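NtrC family transcriptional regulator (Clostridium acetobutylicum ATCC 824, PDB 2Q5C) is a predicted sigma-54-dependent transcriptional regulator that probably binds DNA and ATP, this chain being its N-terminal PrpR-type domain. Local coordinates at residues A[143-153]-A[160-168]. Numbering follows the deposited sequence. Where two conformers were deposited one is given.
Sequences IKIVVSGKTVT and GLYGETINS
Lys144 O and CG1 of Ile145 both approach the Tyr162 ring obliquely, at CD2, with the oxygen 3.7 Å away, and the ring also stacks with Phe93. The side chain of Glu164, on the same face of the sheet, bends at chi2 (79°) and takes its carboxylate to Arg92, where OE1 forms a salt bridge. Beside these groups the two strands run parallel, Ile145 beside Tyr162 and Ser148 beside Thr165, joined by a ladder of five backbone hydrogen bonds from Tyr162 N to Lys144 O through to Ile166 N to Ser148 O. The Ser148 N to Glu164 O rung is the longest, at 3.3 Å. Farther along, CG1 of Val147 abuts CG1 of Ile166 at 3.7 Å, the side chains crossing at about a right angle.

On the opposite face, Leu161 CD1 packs against Val146 CG2. Gly163, without a side chain, lets the helical turn with Thr153 O come close; Thr153 CB lies 4.0 Å from Gly163 CA. A chi1 of 58° brings OG1 of Thr153 to the edge strand, where it is hydrogen-bonded to Thr165 OG1 at 2.8 Å, while CG2 touches Glu164 O.

Strand 145-148, helix 150-158 and strand 162-165 form a beta-alpha-beta unit whose last strand is an edge of a four-stranded parallel sheet. Strand 96-102 flanks strand 145-148, helix 80-90 packs against Val147 and Ile166, and helix 131-140 covers Val146 and Leu161.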
# COMPACT_ATOMS: atom_id res chain seq x y z
N ILE A 143 -5.53 14.71 17.65
CA ILE A 143 -6.24 14.10 16.52
C ILE A 143 -6.54 12.65 16.86
O ILE A 143 -5.68 11.96 17.42
CB ILE A 143 -5.38 14.22 15.26
CG1 ILE A 143 -5.28 15.69 14.85
CG2 ILE A 143 -6.00 13.44 14.09
CD1 ILE A 143 -4.24 15.98 13.78
N LYS A 144 -7.76 12.22 16.56
CA LYS A 144 -8.22 10.90 16.95
C LYS A 144 -8.43 9.92 15.79
O LYS A 144 -8.79 8.78 16.02
CB LYS A 144 -9.53 11.03 17.74
CG LYS A 144 -9.39 12.00 18.93
CD LYS A 144 -10.56 11.95 19.85
CE LYS A 144 -10.33 12.86 21.06
NZ LYS A 144 -9.93 14.24 20.62
N ILE A 145 -8.19 10.40 14.56
CA ILE A 145 -8.51 9.63 13.35
C ILE A 145 -7.31 9.69 12.43
O ILE A 145 -6.82 10.76 12.13
CB ILE A 145 -9.72 10.23 12.63
CG1 ILE A 145 -10.94 10.40 13.56
CG2 ILE A 145 -10.12 9.35 11.42
CD1 ILE A 145 -11.97 11.36 13.06
N VAL A 146 -6.85 8.52 11.99
CA VAL A 146 -5.70 8.43 11.09
C VAL A 146 -6.10 7.72 9.78
O VAL A 146 -6.70 6.64 9.83
CB VAL A 146 -4.57 7.62 11.74
CG1 VAL A 146 -3.44 7.34 10.75
CG2 VAL A 146 -4.03 8.36 12.94
N VAL A 147 -5.75 8.33 8.64
CA VAL A 147 -6.01 7.76 7.29
C VAL A 147 -4.64 7.50 6.70
O VAL A 147 -3.84 8.42 6.56
CB VAL A 147 -6.76 8.76 6.43
CG1 VAL A 147 -6.99 8.21 5.01
CG2 VAL A 147 -8.08 9.09 7.06
N SER A 148 -4.35 6.24 6.39
CA SER A 148 -3.04 5.89 5.88
C SER A 148 -3.06 4.47 5.36
O SER A 148 -4.12 3.83 5.27
CB SER A 148 -1.98 6.00 7.01
OG SER A 148 -0.64 6.02 6.52
N GLY A 149 -1.88 3.96 5.05
CA GLY A 149 -1.75 2.53 4.76
C GLY A 149 -1.92 1.65 5.98
O GLY A 149 -1.91 2.11 7.14
N LYS A 150 -2.05 0.35 5.75
CA LYS A 150 -2.44 -0.60 6.78
C LYS A 150 -1.48 -0.69 7.97
O LYS A 150 -1.92 -0.83 9.11
CB LYS A 150 -2.65 -2.00 6.16
CG LYS A 150 -3.19 -3.07 7.10
CD LYS A 150 -4.55 -2.70 7.67
CE LYS A 150 -5.38 -3.95 8.02
NZ LYS A 150 -4.71 -4.86 9.01
N THR A 151 -0.17 -0.66 7.73
CA THR A 151 0.75 -0.78 8.86
C THR A 151 0.57 0.43 9.78
O THR A 151 0.56 0.31 11.03
CB THR A 151 2.19 -0.89 8.37
OG1 THR A 151 2.24 -1.95 7.39
CG2 THR A 151 3.12 -1.20 9.50
N VAL A 152 0.42 1.60 9.17
CA VAL A 152 0.20 2.83 9.93
C VAL A 152 -1.15 2.82 10.65
O VAL A 152 -1.21 3.20 11.82
CB VAL A 152 0.37 4.05 9.05
CG1 VAL A 152 0.03 5.34 9.79
CG2 VAL A 152 1.81 4.13 8.54
N THR A 153 -2.23 2.42 9.97
CA THR A 153 -3.53 2.45 10.65
C THR A 153 -3.58 1.42 11.75
O THR A 153 -4.23 1.66 12.78
CB THR A 153 -4.74 2.33 9.69
OG1 THR A 153 -4.63 1.12 8.93
CG2 THR A 153 -4.76 3.53 8.73
N GLY A 160 -4.88 3.51 20.32
CA GLY A 160 -6.24 3.91 20.73
C GLY A 160 -6.92 4.94 19.85
O GLY A 160 -7.89 5.59 20.27
N LEU A 161 -6.44 5.08 18.62
CA LEU A 161 -7.07 5.99 17.67
C LEU A 161 -7.96 5.23 16.70
O LEU A 161 -7.95 4.01 16.66
CB LEU A 161 -6.01 6.77 16.89
CG LEU A 161 -4.94 7.48 17.73
CD1 LEU A 161 -3.96 8.15 16.82
CD2 LEU A 161 -5.58 8.46 18.73
N TYR A 162 -8.77 5.96 15.94
CA TYR A 162 -9.49 5.34 14.83
C TYR A 162 -8.56 5.32 13.62
O TYR A 162 -7.82 6.26 13.39
CB TYR A 162 -10.73 6.13 14.47
CG TYR A 162 -11.82 6.16 15.51
CD1 TYR A 162 -12.50 5.01 15.86
CD2 TYR A 162 -12.18 7.35 16.12
CE1 TYR A 162 -13.52 5.03 16.79
CE2 TYR A 162 -13.19 7.39 17.06
CZ TYR A 162 -13.84 6.22 17.39
OH TYR A 162 -14.88 6.21 18.30
N GLY A 163 -8.65 4.24 12.85
CA GLY A 163 -7.80 4.06 11.66
C GLY A 163 -8.65 3.72 10.46
O GLY A 163 -9.54 2.86 10.53
N GLU A 164 -8.41 4.40 9.36
CA GLU A 164 -9.12 4.09 8.14
C GLU A 164 -8.05 3.89 7.04
O GLU A 164 -7.30 4.81 6.69
CB GLU A 164 -10.02 5.25 7.74
CG GLU A 164 -10.79 4.96 6.45
CD GLU A 164 -12.00 4.05 6.66
OE1 GLU A 164 -12.59 4.06 7.78
OE2 GLU A 164 -12.37 3.32 5.71
N THR A 165 -7.99 2.65 6.54
CA THR A 165 -6.94 2.27 5.59
C THR A 165 -7.26 2.72 4.19
O THR A 165 -8.39 2.58 3.73
CB THR A 165 -6.74 0.75 5.63
OG1 THR A 165 -6.49 0.34 6.97
CG2 THR A 165 -5.57 0.34 4.81
N ILE A 166 -6.24 3.24 3.50
CA ILE A 166 -6.39 3.59 2.09
C ILE A 166 -6.19 2.32 1.31
O ILE A 166 -5.12 1.70 1.42
CB ILE A 166 -5.34 4.62 1.67
CG1 ILE A 166 -5.50 5.90 2.48
CG2 ILE A 166 -5.49 4.97 0.18
CD1 ILE A 166 -4.32 6.83 2.32
N ASN A 167 -7.21 1.96 0.53
CA ASN A 167 -7.20 0.68 -0.21
C ASN A 167 -6.80 0.88 -1.65
O ASN A 167 -6.56 1.99 -2.09
CB ASN A 167 -8.58 0.02 -0.10
CG ASN A 167 -8.90 -0.39 1.34
OD1 ASN A 167 -8.04 -0.91 2.07
ND2 ASN A 167 -10.14 -0.11 1.78
N SER A 168 -6.74 -0.23 -2.35
CA SER A 168 -6.45 -0.25 -3.76
C SER A 168 -7.58 -1.04 -4.38
O SER A 168 -8.31 -1.76 -3.69
CB SER A 168 -5.15 -1.01 -4.01
OG SER A 168 -4.85 -0.97 -5.38
O HOH W 1 -2.72 -0.25 2.96